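Local coordinates for signal recognition particle 54 kDa protein (Aeropyrum pernix, PDB 7EPK) that belongs to the SRP54 family of the signal recognition particle, combining a helical bundle, a P-loop NTPase-fold domain that holds GDP, and a signal peptide binding domain, at residues A[67-70]-A[71-74]; A[92-95]-A[96-99]; A[417-420]-A[421-425]. All coordinates share one frame; numbering follows the deposited sequence.

Contact 1 (A[67-70]-A[71-74]); sequences RDWM and IKIV
I71 N donates to R67 O at 3.1 Å, and V74 N to M70 O at 2.9 Å; with K72 N on D68 O at 3.2 Å, these i to i+4 bonds run through one turn of helix 66-81. I73 N has only weak bonds, to W69 O and M70 O. R67 O also takes the amide of M70, so two donors share this carbonyl. Three charged ends find partners beyond the turn: R67 NH1 reaches F12 O, D68 OD2 pairs with R302, and K72 NZ pairs with E76. The indole of W69 reaches forward over the next turn because its CG lies anti to the backbone N (chi1 -174°). I73 CD1 meets the five-membered ring off-centre in a CH-pi contact, 4.3 Å from its centroid. At the other end of the indole K72 NZ comes obliquely to 3.8 Å from W69 CZ3. M70, I71, I73 and V74 are buried, which suits their apolar chains: M70 and I73 reach I51 of helix 41-57, I71 touches F12, and V74 meets F26. The chemistry implies a helix covered on several sides, with apolar chains against helices 4-13, 19-36 and 41-57 and charged ends paired where they meet other elements.

Contact 2 (A[92-95]-A[96-99]); sequences PPKT and PWIV
P92 and P93 lie over one face of the W97 indole, where the linker from the helical bundle enters strand 97-102, the strand that leads into the probable P-loop of the nucleotide-binding fold. The two prolines divide the ring system between them. P92 CB sits above the five-membered ring, 3.6 Å from its centroid and 20° off the ring normal, with W97 CG as its closest atom at 3.4 Å. P93 CD covers the six-membered ring, 3.9 Å from that centroid. Both are CH-pi contacts, and proline suits them: a compact, puckered ring of restricted flexibility lays C-H bonds against the electron-rich indole, those of P93 CD polarised by the neighbouring nitrogen. A chi1 of -167° at W97 carries the indole back to meet both prolines. W97 NE1 is satisfied by E212 OE1. K94 crosses the indole at about a right angle, and its ammonium makes a weak, long ion pair with D211. No hydrogen bond joins 92-95 to 96-99, so the side-chain contact between them rests chiefly on the prolines packing on the indole. Beyond it, W97 and V99 bond through the backbone to V181 of strand 180-184, and I98 bonds to E212 of strand 212-218, placing strand 97-102 between these two parallel neighbours.

Contact 3 (A[417-420]-A[421-425]); sequences YKNL and KTMMK
Y417 and K421 stand side by side, one helical turn apart, near the end of helix 409-423. The packed side belongs to the buried ring of Y417 and to L420, whereas K421 is exposed and runs out along the phenol. K421 NZ donates to Y417 OH at 2.5 Å, a shortness not to be read into at this resolution, while K421 CE lies against the hydroxyl end of the phenol, 3.5 Å from Y417 CZ. Bends at the second and third torsions of the lysine (chi2 135°, chi3 66°) bring the amine to the hydroxyl. Y417 OH is also hydrogen-bonded to E389 OE1; a phenol suits this place because its ring can be buried while its hydroxyl lies between a positive and a negative group. L420 gives a branched apolar chain to the inner side, and M424 SD lies 3.6 Å from L420 O.

The solvent side, with K418, N419 and T422, is looser and polar. T422 OG1 donates to K418 O at 2.9 Å from above the carbonyl plane; T422 N uses the same oxygen nearly along the C=O axis. The side-chain bond satisfies the hydroxyl within the helix, so threonine suits this exposed place. Between the two sides runs the extended apolar chain of M423, slanting across N419; M423 N reaches N419 O only weakly, at 3.4 Å. At M424 the backbone leaves helical angles, although K425 N still bonds to T422 O.

Among its neighbours, the turn belongs to the signal peptide binding domain and faces the end of the long helix 293-320: L420 and M424 touch V319. L420 and K421 also lie against I324, Y417 packs on P388, and M423 touches D359.

The three contacts follow one another along the chain but sit in separate parts of it, none touching another. Contact 1 is the buried one, contact 2 lies at the surface, and contact 3 is partly buried. Contacts 1 and 3 each lie along a single helix, and both helices touch helix 293-320, near its start and its end respectively; their centres are about 41 Å apart. Both share i to i+4 backbone bonds, but contact 1 adds mostly buried apolar chains and salt bridges to outside partners, contact 3 local bonds of side-chain hydroxyls. Contact 2 instead sets prolines on an indole, where the linker enters an inner strand of the nucleotide-binding fold.

Contact 1 (A[67-70]-A[71-74])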
ATOM      1  N   ARG A  67      18.128  12.222  -8.953  1.00 53.98           N
ATOM      2  CA  ARG A  67      16.820  12.811  -8.578  1.00 59.62           C
ATOM      3  C   ARG A  67      15.795  11.685  -8.468  1.00 64.91           C
ATOM      4  O   ARG A  67      15.121  11.610  -7.421  1.00 72.05           O
ATOM      5  CB  ARG A  67      16.360  13.866  -9.585  1.00 54.69           C
ATOM      6  CG  ARG A  67      17.097  15.188  -9.443  1.00 54.15           C
ATOM      7  CD  ARG A  67      16.917  16.075 -10.662  1.00 53.07           C
ATOM      8  NE  ARG A  67      18.000  17.031 -10.723  1.00 48.00           N
ATOM      9  CZ  ARG A  67      17.862  18.315 -10.494  1.00 50.61           C
ATOM     10  NH1 ARG A  67      16.660  18.800 -10.243  1.00 56.31           N
ATOM     11  NH2 ARG A  67      18.922  19.110 -10.518  1.00 51.55           N
ATOM     12  N   ASP A  68      15.698  10.833  -9.492  1.00 67.91           N
ATOM     13  CA  ASP A  68      14.721   9.709  -9.506  1.00 68.18           C
ATOM     14  C   ASP A  68      14.915   8.912  -8.204  1.00 62.01           C
ATOM     15  O   ASP A  68      13.906   8.559  -7.574  1.00 67.05           O
ATOM     16  CB  ASP A  68      14.791   8.889 -10.806  1.00 67.44           C
ATOM     17  CG  ASP A  68      14.289   9.628 -12.048  1.00 67.52           C
ATOM     18  OD1 ASP A  68      13.581  10.643 -11.877  1.00 61.21           O
ATOM     19  OD2 ASP A  68      14.622   9.195 -13.190  1.00 70.23           O
ATOM     20  N   TRP A  69      16.152   8.719  -7.759  1.00 48.81           N
ATOM     21  CA  TRP A  69      16.453   7.874  -6.577  1.00 51.71           C
ATOM     22  C   TRP A  69      16.015   8.589  -5.306  1.00 51.68           C
ATOM     23  O   TRP A  69      15.805   7.927  -4.286  1.00 51.84           O
ATOM     24  CB  TRP A  69      17.947   7.560  -6.502  1.00 53.35           C
ATOM     25  CG  TRP A  69      18.319   6.595  -5.424  1.00 55.12           C
ATOM     26  CD1 TRP A  69      19.217   6.802  -4.417  1.00 61.20           C
ATOM     27  CD2 TRP A  69      17.821   5.250  -5.263  1.00 69.13           C
ATOM     28  NE1 TRP A  69      19.325   5.672  -3.643  1.00 73.35           N
ATOM     29  CE2 TRP A  69      18.473   4.706  -4.130  1.00 74.51           C
ATOM     30  CE3 TRP A  69      16.886   4.456  -5.950  1.00 66.35           C
ATOM     31  CZ2 TRP A  69      18.222   3.404  -3.684  1.00 75.08           C
ATOM     32  CZ3 TRP A  69      16.641   3.174  -5.509  1.00 72.95           C
ATOM     33  CH2 TRP A  69      17.302   2.657  -4.390  1.00 79.16           C
ATOM     34  N   MET A  70      16.006   9.911  -5.335  1.00 51.68           N
ATOM     35  CA  MET A  70      15.764  10.702  -4.109  1.00 53.39           C
ATOM     36  C   MET A  70      14.253  10.739  -3.890  1.00 51.28           C
ATOM     37  O   MET A  70      13.850  10.592  -2.738  1.00 60.59           O
ATOM     38  CB  MET A  70      16.323  12.129  -4.205  1.00 49.31           C
ATOM     39  CG  MET A  70      16.175  12.905  -2.914  1.00 46.44           C
ATOM     40  SD  MET A  70      17.030  12.124  -1.538  1.00 49.47           S
ATOM     41  CE  MET A  70      16.856  13.439  -0.335  1.00 49.99           C
ATOM     42  N   ILE A  71      13.465  10.918  -4.950  1.00 47.07           N
ATOM     43  CA  ILE A  71      11.984  10.914  -4.849  1.00 50.09           C
ATOM     44  C   ILE A  71      11.528   9.514  -4.412  1.00 51.47           C
ATOM     45  O   ILE A  71      10.618   9.428  -3.576  1.00 50.48           O
ATOM     46  CB  ILE A  71      11.343  11.369  -6.164  1.00 51.27           C
ATOM     47  CG1 ILE A  71      11.677  12.828  -6.449  1.00 51.78           C
ATOM     48  CG2 ILE A  71       9.836  11.140  -6.130  1.00 58.98           C
ATOM     49  CD1 ILE A  71      11.252  13.756  -5.333  1.00 54.91           C
ATOM     50  N   LYS A  72      12.170   8.466  -4.923  1.00 48.61           N
ATOM     51  CA  LYS A  72      11.876   7.060  -4.553  1.00 51.26           C
ATOM     52  C   LYS A  72      12.103   6.885  -3.048  1.00 51.63           C
ATOM     53  O   LYS A  72      11.425   6.039  -2.447  1.00 61.44           O
ATOM     54  CB  LYS A  72      12.750   6.127  -5.395  1.00 58.23           C
ATOM     55  CG  LYS A  72      12.876   4.686  -4.920  1.00 60.88           C
ATOM     56  CD  LYS A  72      11.750   3.793  -5.352  1.00 64.98           C
ATOM     57  CE  LYS A  72      12.220   2.370  -5.516  1.00 68.08           C
ATOM     58  NZ  LYS A  72      13.188   2.011  -4.450  1.00 73.86           N
ATOM     59  N   ILE A  73      13.032   7.638  -2.469  1.00 46.83           N
ATOM     60  CA  ILE A  73      13.340   7.606  -1.013  1.00 53.01           C
ATOM     61  C   ILE A  73      12.331   8.483  -0.261  1.00 53.72           C
ATOM     62  O   ILE A  73      11.954   8.108   0.870  1.00 52.99           O
ATOM     63  CB  ILE A  73      14.786   8.055  -0.737  1.00 56.84           C
ATOM     64  CG1 ILE A  73      15.790   6.948  -1.083  1.00 64.18           C
ATOM     65  CG2 ILE A  73      14.922   8.514   0.705  1.00 54.42           C
ATOM     66  CD1 ILE A  73      17.247   7.305  -0.795  1.00 61.49           C
ATOM     67  N   VAL A  74      11.914   9.611  -0.841  1.00 50.16           N
ATOM     68  CA  VAL A  74      10.968  10.554  -0.172  1.00 53.69           C
ATOM     69  C   VAL A  74       9.611   9.839  -0.054  1.00 57.07           C
ATOM     70  O   VAL A  74       9.137   9.648   1.075  1.00 55.11           O
ATOM     71  CB  VAL A  74      10.922  11.910  -0.907  1.00 52.79           C
ATOM     72  CG1 VAL A  74       9.736  12.775  -0.518  1.00 49.39           C
ATOM     73  CG2 VAL A  74      12.217  12.681  -0.675  1.00 54.63           C
TER

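Contact 2 (A[92-95]-A[96-99])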
ATOM      1  N   PRO A  92     -13.253  -7.686   7.316  1.00 50.04           N
ATOM      2  CA  PRO A  92     -13.021  -8.200   8.658  1.00 49.67           C
ATOM      3  C   PRO A  92     -12.527  -9.625   8.562  1.00 42.85           C
ATOM      4  O   PRO A  92     -12.950 -10.329   7.669  1.00 49.72           O
ATOM      5  CB  PRO A  92     -14.407  -8.212   9.312  1.00 50.28           C
ATOM      6  CG  PRO A  92     -15.322  -8.354   8.139  1.00 50.83           C
ATOM      7  CD  PRO A  92     -14.687  -7.481   7.079  1.00 54.19           C
ATOM      8  N   PRO A  93     -11.676 -10.093   9.494  1.00 40.26           N
ATOM      9  CA  PRO A  93     -11.108 -11.437   9.408  1.00 41.98           C
ATOM     10  C   PRO A  93     -12.037 -12.539   9.900  1.00 43.00           C
ATOM     11  O   PRO A  93     -11.590 -13.642   9.869  1.00 45.29           O
ATOM     12  CB  PRO A  93      -9.949 -11.409  10.400  1.00 40.96           C
ATOM     13  CG  PRO A  93     -10.448 -10.429  11.456  1.00 44.02           C
ATOM     14  CD  PRO A  93     -11.227  -9.367  10.691  1.00 39.81           C
ATOM     15  N   LYS A  94     -13.238 -12.209  10.387  1.00 46.48           N
ATOM     16  CA  LYS A  94     -14.119 -13.212  11.051  1.00 49.69           C
ATOM     17  C   LYS A  94     -15.615 -12.852  10.931  1.00 56.16           C
ATOM     18  O   LYS A  94     -15.986 -11.645  10.825  1.00 47.21           O
ATOM     19  CB  LYS A  94     -13.648 -13.464  12.489  1.00 44.44           C
ATOM     20  CG  LYS A  94     -14.733 -13.531  13.548  1.00 47.35           C
ATOM     21  CD  LYS A  94     -14.479 -12.706  14.784  1.00 49.21           C
ATOM     22  CE  LYS A  94     -15.697 -11.950  15.284  1.00 47.43           C
ATOM     23  NZ  LYS A  94     -16.335 -12.622  16.438  1.00 55.06           N
ATOM     24  N   THR A  95     -16.403 -13.937  11.033  1.00 76.53           N
ATOM     25  CA  THR A  95     -17.805 -14.181  10.598  1.00 79.78           C
ATOM     26  C   THR A  95     -18.659 -12.994  11.004  1.00 71.33           C
ATOM     27  O   THR A  95     -18.919 -12.194  10.103  1.00 70.51           O
ATOM     28  CB  THR A  95     -18.288 -15.555  11.101  1.00104.72           C
ATOM     29  OG1 THR A  95     -17.264 -16.533  10.868  1.00113.11           O
ATOM     30  CG2 THR A  95     -19.602 -15.988  10.479  1.00 99.12           C
ATOM     31  N   PRO A  96     -19.100 -12.847  12.298  1.00 53.78           N
ATOM     32  CA  PRO A  96     -19.790 -11.645  12.773  1.00 48.21           C
ATOM     33  C   PRO A  96     -18.768 -10.648  13.340  1.00 43.46           C
ATOM     34  O   PRO A  96     -17.989 -10.994  14.261  1.00 34.15           O
ATOM     35  CB  PRO A  96     -20.744 -12.128  13.880  1.00 46.76           C
ATOM     36  CG  PRO A  96     -20.128 -13.427  14.365  1.00 45.30           C
ATOM     37  CD  PRO A  96     -18.997 -13.807  13.407  1.00 48.76           C
ATOM     38  N   TRP A  97     -18.817  -9.424  12.822  1.00 39.13           N
ATOM     39  CA  TRP A  97     -17.832  -8.361  13.137  1.00 40.78           C
ATOM     40  C   TRP A  97     -18.533  -7.127  13.706  1.00 40.41           C
ATOM     41  O   TRP A  97     -19.126  -6.361  12.894  1.00 34.44           O
ATOM     42  CB  TRP A  97     -17.014  -7.997  11.897  1.00 41.99           C
ATOM     43  CG  TRP A  97     -15.813  -7.165  12.224  1.00 36.54           C
ATOM     44  CD1 TRP A  97     -15.622  -5.835  11.981  1.00 34.86           C
ATOM     45  CD2 TRP A  97     -14.628  -7.639  12.878  1.00 32.26           C
ATOM     46  NE1 TRP A  97     -14.369  -5.460  12.400  1.00 36.04           N
ATOM     47  CE2 TRP A  97     -13.743  -6.546  12.960  1.00 34.51           C
ATOM     48  CE3 TRP A  97     -14.224  -8.883  13.369  1.00 30.44           C
ATOM     49  CZ2 TRP A  97     -12.502  -6.659  13.578  1.00 31.78           C
ATOM     50  CZ3 TRP A  97     -12.995  -8.996  13.970  1.00 29.12           C
ATOM     51  CH2 TRP A  97     -12.152  -7.893  14.079  1.00 29.61           C
ATOM     52  N   ILE A  98     -18.409  -6.911  15.027  1.00 37.07           N
ATOM     53  CA  ILE A  98     -19.119  -5.804  15.724  1.00 36.81           C
ATOM     54  C   ILE A  98     -18.203  -4.570  15.806  1.00 37.35           C
ATOM     55  O   ILE A  98     -17.126  -4.641  16.444  1.00 37.66           O
ATOM     56  CB  ILE A  98     -19.655  -6.267  17.091  1.00 39.29           C
ATOM     57  CG1 ILE A  98     -20.259  -7.679  17.053  1.00 41.63           C
ATOM     58  CG2 ILE A  98     -20.666  -5.266  17.627  1.00 38.59           C
ATOM     59  CD1 ILE A  98     -21.295  -7.890  15.977  1.00 41.10           C
ATOM     60  N   VAL A  99     -18.649  -3.457  15.220  1.00 33.71           N
ATOM     61  CA  VAL A  99     -17.885  -2.180  15.147  1.00 35.36           C
ATOM     62  C   VAL A  99     -18.532  -1.125  16.041  1.00 38.55           C
ATOM     63  O   VAL A  99     -19.609  -0.632  15.668  1.00 40.47           O
ATOM     64  CB  VAL A  99     -17.844  -1.650  13.709  1.00 34.00           C
ATOM     65  CG1 VAL A  99     -16.988  -0.412  13.622  1.00 35.41           C
ATOM     66  CG2 VAL A  99     -17.361  -2.708  12.736  1.00 38.11           C
TER

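Contact 3 (A[417-420]-A[421-425])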
ATOM      1  N   TYR A 417      23.930 -22.963 -24.789  1.00 60.42           N
ATOM      2  CA  TYR A 417      25.063 -22.878 -23.839  1.00 59.37           C
ATOM      3  C   TYR A 417      26.357 -23.069 -24.644  1.00 61.88           C
ATOM      4  O   TYR A 417      27.123 -22.103 -24.736  1.00 60.65           O
ATOM      5  CB  TYR A 417      24.815 -23.840 -22.674  1.00 59.59           C
ATOM      6  CG  TYR A 417      26.040 -24.212 -21.883  1.00 61.26           C
ATOM      7  CD1 TYR A 417      26.545 -23.394 -20.889  1.00 59.82           C
ATOM      8  CD2 TYR A 417      26.711 -25.390 -22.153  1.00 66.53           C
ATOM      9  CE1 TYR A 417      27.687 -23.747 -20.183  1.00 65.57           C
ATOM     10  CE2 TYR A 417      27.848 -25.759 -21.456  1.00 66.69           C
ATOM     11  CZ  TYR A 417      28.335 -24.938 -20.463  1.00 62.43           C
ATOM     12  OH  TYR A 417      29.430 -25.365 -19.776  1.00 60.04           O
ATOM     13  N   LYS A 418      26.560 -24.235 -25.275  1.00 72.72           N
ATOM     14  CA  LYS A 418      27.821 -24.559 -26.012  1.00 78.20           C
ATOM     15  C   LYS A 418      28.057 -23.508 -27.099  1.00 77.33           C
ATOM     16  O   LYS A 418      29.194 -23.016 -27.208  1.00 75.22           O
ATOM     17  CB  LYS A 418      27.792 -25.947 -26.661  1.00 79.28           C
ATOM     18  CG  LYS A 418      27.681 -27.134 -25.709  1.00 88.22           C
ATOM     19  CD  LYS A 418      27.151 -28.392 -26.397  1.00 95.05           C
ATOM     20  CE  LYS A 418      26.732 -29.511 -25.465  1.00 92.19           C
ATOM     21  NZ  LYS A 418      25.999 -30.570 -26.202  1.00 85.68           N
ATOM     22  N   ASN A 419      27.018 -23.181 -27.868  1.00 80.95           N
ATOM     23  CA  ASN A 419      27.139 -22.312 -29.067  1.00 91.25           C
ATOM     24  C   ASN A 419      27.579 -20.917 -28.607  1.00 89.77           C
ATOM     25  O   ASN A 419      28.523 -20.375 -29.210  1.00100.09           O
ATOM     26  CB  ASN A 419      25.863 -22.315 -29.917  1.00 97.32           C
ATOM     27  CG  ASN A 419      26.157 -22.302 -31.402  1.00105.89           C
ATOM     28  OD1 ASN A 419      26.690 -21.325 -31.925  1.00120.45           O
ATOM     29  ND2 ASN A 419      25.818 -23.383 -32.085  1.00113.02           N
ATOM     30  N   LEU A 420      26.950 -20.369 -27.564  1.00 84.31           N
ATOM     31  CA  LEU A 420      27.360 -19.065 -26.983  1.00 80.41           C
ATOM     32  C   LEU A 420      28.825 -19.183 -26.581  1.00 75.41           C
ATOM     33  O   LEU A 420      29.615 -18.338 -27.023  1.00 78.25           O
ATOM     34  CB  LEU A 420      26.480 -18.687 -25.785  1.00 93.09           C
ATOM     35  CG  LEU A 420      25.304 -17.754 -26.086  1.00106.63           C
ATOM     36  CD1 LEU A 420      25.797 -16.351 -26.425  1.00107.00           C
ATOM     37  CD2 LEU A 420      24.425 -18.295 -27.214  1.00112.85           C
ATOM     38  N   LYS A 421      29.170 -20.238 -25.838  1.00 78.07           N
ATOM     39  CA  LYS A 421      30.504 -20.419 -25.193  1.00 79.07           C
ATOM     40  C   LYS A 421      31.634 -20.462 -26.231  1.00 87.25           C
ATOM     41  O   LYS A 421      32.730 -19.924 -25.926  1.00 79.81           O
ATOM     42  CB  LYS A 421      30.554 -21.697 -24.358  1.00 68.80           C
ATOM     43  CG  LYS A 421      31.884 -21.883 -23.659  1.00 67.55           C
ATOM     44  CD  LYS A 421      31.733 -22.306 -22.241  1.00 73.39           C
ATOM     45  CE  LYS A 421      31.138 -23.687 -22.113  1.00 76.84           C
ATOM     46  NZ  LYS A 421      31.484 -24.269 -20.797  1.00 84.23           N
ATOM     47  N   THR A 422      31.383 -21.105 -27.380  1.00 99.96           N
ATOM     48  CA  THR A 422      32.313 -21.202 -28.540  1.00 97.40           C
ATOM     49  C   THR A 422      32.659 -19.790 -29.021  1.00 98.82           C
ATOM     50  O   THR A 422      33.839 -19.431 -28.954  1.00112.30           O
ATOM     51  CB  THR A 422      31.721 -22.020 -29.700  1.00 92.74           C
ATOM     52  OG1 THR A 422      31.259 -23.300 -29.260  1.00 80.70           O
ATOM     53  CG2 THR A 422      32.728 -22.230 -30.808  1.00 95.31           C
ATOM     54  N   MET A 423      31.654 -19.025 -29.451  1.00101.64           N
ATOM     55  CA  MET A 423      31.814 -17.710 -30.135  1.00126.28           C
ATOM     56  C   MET A 423      32.805 -16.814 -29.376  1.00135.48           C
ATOM     57  O   MET A 423      33.679 -16.203 -30.038  1.00150.40           O
ATOM     58  CB  MET A 423      30.470 -16.980 -30.249  1.00133.62           C
ATOM     59  CG  MET A 423      29.449 -17.719 -31.079  1.00132.07           C
ATOM     60  SD  MET A 423      27.856 -16.898 -31.008  1.00138.48           S
ATOM     61  CE  MET A 423      26.762 -18.276 -31.352  1.00130.08           C
ATOM     62  N   MET A 424      32.683 -16.741 -28.045  1.00129.34           N
ATOM     63  CA  MET A 424      33.422 -15.768 -27.191  1.00121.52           C
ATOM     64  C   MET A 424      34.855 -16.266 -26.936  1.00117.61           C
ATOM     65  O   MET A 424      35.537 -15.671 -26.081  1.00110.40           O
ATOM     66  CB  MET A 424      32.681 -15.536 -25.867  1.00115.85           C
ATOM     67  CG  MET A 424      31.569 -14.485 -25.955  1.00112.93           C
ATOM     68  SD  MET A 424      30.247 -14.837 -27.167  1.00103.34           S
ATOM     69  CE  MET A 424      30.682 -13.689 -28.472  1.00108.15           C
ATOM     70  N   LYS A 425      35.299 -17.296 -27.668  1.00120.51           N
ATOM     71  CA  LYS A 425      36.711 -17.769 -27.698  1.00125.87           C
ATOM     72  C   LYS A 425      37.468 -17.032 -28.816  1.00132.56           C
ATOM     73  O   LYS A 425      38.709 -17.001 -28.746  1.00147.22           O
ATOM     74  CB  LYS A 425      36.762 -19.297 -27.846  1.00117.86           C
ATOM     75  CG  LYS A 425      38.150 -19.933 -27.923  1.00112.19           C
ATOM     76  CD  LYS A 425      39.093 -19.572 -26.783  1.00104.43           C
ATOM     77  CE  LYS A 425      40.557 -19.726 -27.150  1.00 94.65           C
ATOM     78  NZ  LYS A 425      41.432 -18.909 -26.272  1.00 90.63           N
TER